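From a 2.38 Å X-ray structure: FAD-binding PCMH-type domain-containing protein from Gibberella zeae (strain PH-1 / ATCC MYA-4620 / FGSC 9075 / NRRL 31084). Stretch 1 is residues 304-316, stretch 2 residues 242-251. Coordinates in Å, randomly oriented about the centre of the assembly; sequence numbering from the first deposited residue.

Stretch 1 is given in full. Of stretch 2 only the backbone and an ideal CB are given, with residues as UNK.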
# COMPACT_ATOMS: atom_id res chain seq x y z
N LEU A 304 -1.67 25.61 -12.45
CA LEU A 304 -2.87 24.83 -12.16
C LEU A 304 -3.97 25.70 -11.56
O LEU A 304 -5.13 25.63 -11.97
CB LEU A 304 -2.53 23.67 -11.22
CG LEU A 304 -3.71 22.89 -10.62
CD1 LEU A 304 -4.62 22.33 -11.71
CD2 LEU A 304 -3.20 21.77 -9.73
N LEU A 305 -3.61 26.54 -10.58
CA LEU A 305 -4.61 27.42 -9.98
C LEU A 305 -5.21 28.36 -11.01
O LEU A 305 -6.37 28.76 -10.88
CB LEU A 305 -3.99 28.23 -8.83
CG LEU A 305 -3.56 27.47 -7.57
CD1 LEU A 305 -3.17 28.47 -6.49
CD2 LEU A 305 -4.64 26.52 -7.06
N GLY A 306 -4.45 28.72 -12.04
CA GLY A 306 -5.00 29.52 -13.12
C GLY A 306 -6.10 28.80 -13.87
O GLY A 306 -7.19 29.35 -14.09
N ASP A 307 -5.84 27.55 -14.27
CA ASP A 307 -6.87 26.76 -14.93
C ASP A 307 -8.07 26.55 -14.01
O ASP A 307 -9.22 26.57 -14.46
CB ASP A 307 -6.30 25.41 -15.36
CG ASP A 307 -5.12 25.55 -16.30
OD1 ASP A 307 -5.02 26.60 -16.97
OD2 ASP A 307 -4.30 24.61 -16.39
N LEU A 308 -7.82 26.36 -12.71
CA LEU A 308 -8.90 26.07 -11.77
C LEU A 308 -9.68 27.31 -11.39
O LEU A 308 -10.88 27.22 -11.11
CB LEU A 308 -8.34 25.42 -10.51
CG LEU A 308 -7.82 23.98 -10.62
CD1 LEU A 308 -7.35 23.50 -9.25
CD2 LEU A 308 -8.89 23.06 -11.19
N GLY A 309 -9.03 28.48 -11.36
CA GLY A 309 -9.67 29.66 -10.80
C GLY A 309 -9.77 29.58 -9.29
O GLY A 309 -10.76 30.06 -8.72
N ALA A 310 -8.78 28.98 -8.64
CA ALA A 310 -8.83 28.69 -7.21
C ALA A 310 -7.56 29.21 -6.54
O ALA A 310 -6.61 29.64 -7.20
CB ALA A 310 -8.99 27.18 -6.96
N GLN A 311 -7.57 29.17 -5.21
CA GLN A 311 -6.48 29.70 -4.40
C GLN A 311 -6.24 28.76 -3.23
O GLN A 311 -7.14 28.03 -2.81
CB GLN A 311 -6.81 31.11 -3.90
CG GLN A 311 -8.28 31.31 -3.57
CD GLN A 311 -8.51 32.34 -2.49
OE1 GLN A 311 -7.96 32.24 -1.39
NE2 GLN A 311 -9.34 33.34 -2.79
N ILE A 312 -5.01 28.80 -2.70
CA ILE A 312 -4.70 28.01 -1.52
C ILE A 312 -5.65 28.38 -0.39
O ILE A 312 -5.91 29.56 -0.13
CB ILE A 312 -3.23 28.22 -1.11
CG1 ILE A 312 -2.34 27.22 -1.84
CG2 ILE A 312 -3.06 28.09 0.40
CD1 ILE A 312 -0.86 27.47 -1.68
N SER A 313 -6.18 27.36 0.28
CA SER A 313 -7.03 27.56 1.44
C SER A 313 -6.22 27.56 2.73
O SER A 313 -6.34 28.48 3.54
CB SER A 313 -8.11 26.47 1.49
OG SER A 313 -9.09 26.68 0.48
N THR A 314 -5.38 26.55 2.92
CA THR A 314 -4.48 26.48 4.07
C THR A 314 -3.10 26.07 3.58
O THR A 314 -2.96 25.21 2.70
CB THR A 314 -4.98 25.49 5.12
OG1 THR A 314 -5.07 24.18 4.56
CG2 THR A 314 -6.36 25.91 5.64
N ALA A 315 -2.07 26.69 4.15
CA ALA A 315 -0.69 26.36 3.80
C ALA A 315 0.21 26.80 4.94
O ALA A 315 0.02 27.88 5.52
CB ALA A 315 -0.28 27.02 2.48
N SER A 316 1.17 25.95 5.28
CA SER A 316 2.02 26.18 6.43
C SER A 316 3.33 25.44 6.21
O SER A 316 3.35 24.36 5.63
CB SER A 316 1.34 25.71 7.72
OG SER A 316 2.20 25.84 8.84
N UNK A 242 6.19 22.08 3.19
CA UNK A 242 4.96 22.87 3.18
C UNK A 242 3.77 22.02 2.77
O UNK A 242 3.54 21.80 1.57
CB UNK A 242 5.10 24.07 2.24
N UNK A 243 2.97 21.53 3.71
CA UNK A 243 1.65 21.00 3.35
C UNK A 243 0.74 22.11 2.83
O UNK A 243 0.93 23.29 3.12
CB UNK A 243 1.00 20.31 4.55
N UNK A 244 -0.24 21.71 2.03
CA UNK A 244 -1.23 22.66 1.52
C UNK A 244 -2.54 21.96 1.22
O UNK A 244 -2.58 20.75 0.98
CB UNK A 244 -0.71 23.36 0.26
N UNK A 245 -3.62 22.74 1.26
CA UNK A 245 -4.94 22.33 0.79
C UNK A 245 -5.52 23.43 -0.09
O UNK A 245 -5.23 24.61 0.10
CB UNK A 245 -5.87 22.03 1.96
N UNK A 246 -6.33 23.02 -1.06
CA UNK A 246 -7.16 23.91 -1.87
C UNK A 246 -8.57 23.34 -1.84
O UNK A 246 -8.81 22.25 -2.37
CB UNK A 246 -6.63 24.04 -3.30
N UNK A 247 -9.49 24.06 -1.22
CA UNK A 247 -10.88 23.63 -1.14
C UNK A 247 -11.65 24.10 -2.37
O UNK A 247 -11.47 25.23 -2.84
CB UNK A 247 -11.54 24.16 0.14
N UNK A 248 -12.50 23.22 -2.89
CA UNK A 248 -13.27 23.49 -4.09
C UNK A 248 -14.69 22.98 -3.92
O UNK A 248 -14.99 22.20 -3.01
CB UNK A 248 -12.61 22.85 -5.31
N UNK A 249 -15.58 23.45 -4.81
CA UNK A 249 -16.95 22.94 -4.92
C UNK A 249 -17.32 22.93 -6.41
O UNK A 249 -18.05 23.80 -6.91
CB UNK A 249 -17.93 23.79 -4.11
N UNK A 250 -16.82 21.93 -7.12
CA UNK A 250 -17.09 21.78 -8.54
C UNK A 250 -18.53 21.38 -8.81
O UNK A 250 -19.19 20.72 -7.99
CB UNK A 250 -16.14 20.74 -9.15
N UNK A 251 -19.03 21.78 -9.97
CA UNK A 251 -20.16 21.14 -10.63
C UNK A 251 -19.63 20.20 -11.71
O UNK A 251 -18.44 20.20 -12.03
CB UNK A 251 -21.11 22.18 -11.23

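Position 242 has extended angles (-119/99), and its CA-to-CB bond points sideways, with the ideal CB 3.8 Å from Ser316 O. Many residues would suit, beta-branched ones especially. It is Thr242, whose CA makes a CA-H...O contact with Ser316 O at 3.3 Å.

At position 243 the backbone O accepts a weak bond from Ser316 N (3.4 Å). Phi is -66°, so proline is allowed alongside many others. Pro243 is deposited; its N is 3.4 Å from Ser316 O with no hydrogen to share, and its CD packs 3.1 Å from that O.

Position 244 pairs with Ala315 in an antiparallel, non-hydrogen-bonded bridge (CA-CA 4.4 Å). Its ideal CB lies 4.3 Å from Ala315 CB and 4.5 Å from Ile312 CD1, an apolar setting that would suit aliphatic or aromatic residues. Phe244 shares its face with Ala315; chi1 of 63° (p) leads the ring end away from stretch 1, leaving CB to make the apolar contact with Ala315 CB.

Position 245 forms the hydrogen-bonded bridge with Thr314: its N donates to Thr314 O (2.9 Å), while its O accepts from Ser313 N (2.9 Å) and, weakly, from Thr314 N (3.4 Å). The ideal CB is 3.5 Å from Thr314 OG1, so a small polar residue, serine or threonine, is attractive. Ser245 places OG 2.6 Å from Thr314 OG1, a short hydrogen bond in which either hydroxyl could donate.

Position 246 points sideways, its ideal CB 4.1 Å from Gln311 O, near the aliphatic groups of Leu305, Ala310 and Ile312. Valine, leucine, isoleucine or methionine could use this surface. Ile246 spans it: CG1 reaches Leu305 CD2 and Ile312 CG1, both at 4.2 Å, and CG2 lies 3.9 Å from Ala310 CB.

Position 247 offers a backbone N to Ser313 OG (3.1 Å). The ideal CB is 3.5 Å from the same OG, and polar or long side chains are plausible. Glu247 adds a contact from CG to Ser313 OG at 3.4 Å.

Position 248 has no stretch 1 atom within 5.5 Å of its ideal CB, so a longer apolar chain is needed to reach Ala310 and Leu308. Leu248 does so, CD2 lying 4.1 Å from Ala310 CB and 4.4 Å from Leu308 CD1.

Position 249 is out of reach; it is Asp249.

Position 250 again needs length; a large apolar or aromatic residue could meet Leu308. Trp250 presents its ring edge, CZ2 3.8 Å from Leu308 CD2; a water links NE1 to Leu308 O.

Position 251, also distant, is Asn251, a helix N-cap.

Stretch 2, residues 242-251: TPFSIELDWN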
# COMPACT_ATOMS: atom_id res chain seq x y z
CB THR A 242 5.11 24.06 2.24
OG1 THR A 242 6.30 24.79 2.56
CG2 THR A 242 3.90 24.99 2.36
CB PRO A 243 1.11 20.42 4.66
CG PRO A 243 2.31 20.23 5.54
CD PRO A 243 3.30 21.27 5.13
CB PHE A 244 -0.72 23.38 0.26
CG PHE A 244 -0.46 22.46 -0.92
CD1 PHE A 244 0.74 21.79 -1.05
CD2 PHE A 244 -1.42 22.29 -1.91
CE1 PHE A 244 0.99 20.96 -2.13
CE2 PHE A 244 -1.18 21.46 -2.99
CZ PHE A 244 0.02 20.80 -3.10
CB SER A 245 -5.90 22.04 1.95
OG SER A 245 -6.38 23.24 2.54
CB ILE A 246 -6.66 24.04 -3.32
CG1 ILE A 246 -5.23 24.58 -3.38
CG2 ILE A 246 -7.61 24.92 -4.10
CD1 ILE A 246 -4.21 23.55 -3.82
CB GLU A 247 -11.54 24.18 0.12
CG GLU A 247 -10.79 23.86 1.40
CD GLU A 247 -11.50 24.38 2.64
OE1 GLU A 247 -12.60 24.96 2.49
OE2 GLU A 247 -10.97 24.20 3.75
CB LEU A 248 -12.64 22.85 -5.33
CG LEU A 248 -11.24 23.31 -5.71
CD1 LEU A 248 -10.22 22.23 -5.39
CD2 LEU A 248 -11.20 23.68 -7.18
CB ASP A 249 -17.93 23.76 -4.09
CG ASP A 249 -19.32 23.17 -4.09
OD1 ASP A 249 -19.45 21.95 -4.36
OD2 ASP A 249 -20.28 23.92 -3.85
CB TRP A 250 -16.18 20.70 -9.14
CG TRP A 250 -14.76 21.08 -9.34
CD1 TRP A 250 -14.25 22.34 -9.44
CD2 TRP A 250 -13.66 20.19 -9.47
NE1 TRP A 250 -12.89 22.28 -9.63
CE2 TRP A 250 -12.50 20.97 -9.65
CE3 TRP A 250 -13.54 18.79 -9.46
CZ2 TRP A 250 -11.24 20.40 -9.81
CZ3 TRP A 250 -12.28 18.23 -9.62
CH2 TRP A 250 -11.15 19.04 -9.80
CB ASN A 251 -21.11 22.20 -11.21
CG ASN A 251 -20.42 23.12 -12.21
OD1 ASN A 251 -19.74 22.66 -13.13
ND2 ASN A 251 -20.59 24.42 -12.03
O HOH W 1 -12.50 25.02 -10.66
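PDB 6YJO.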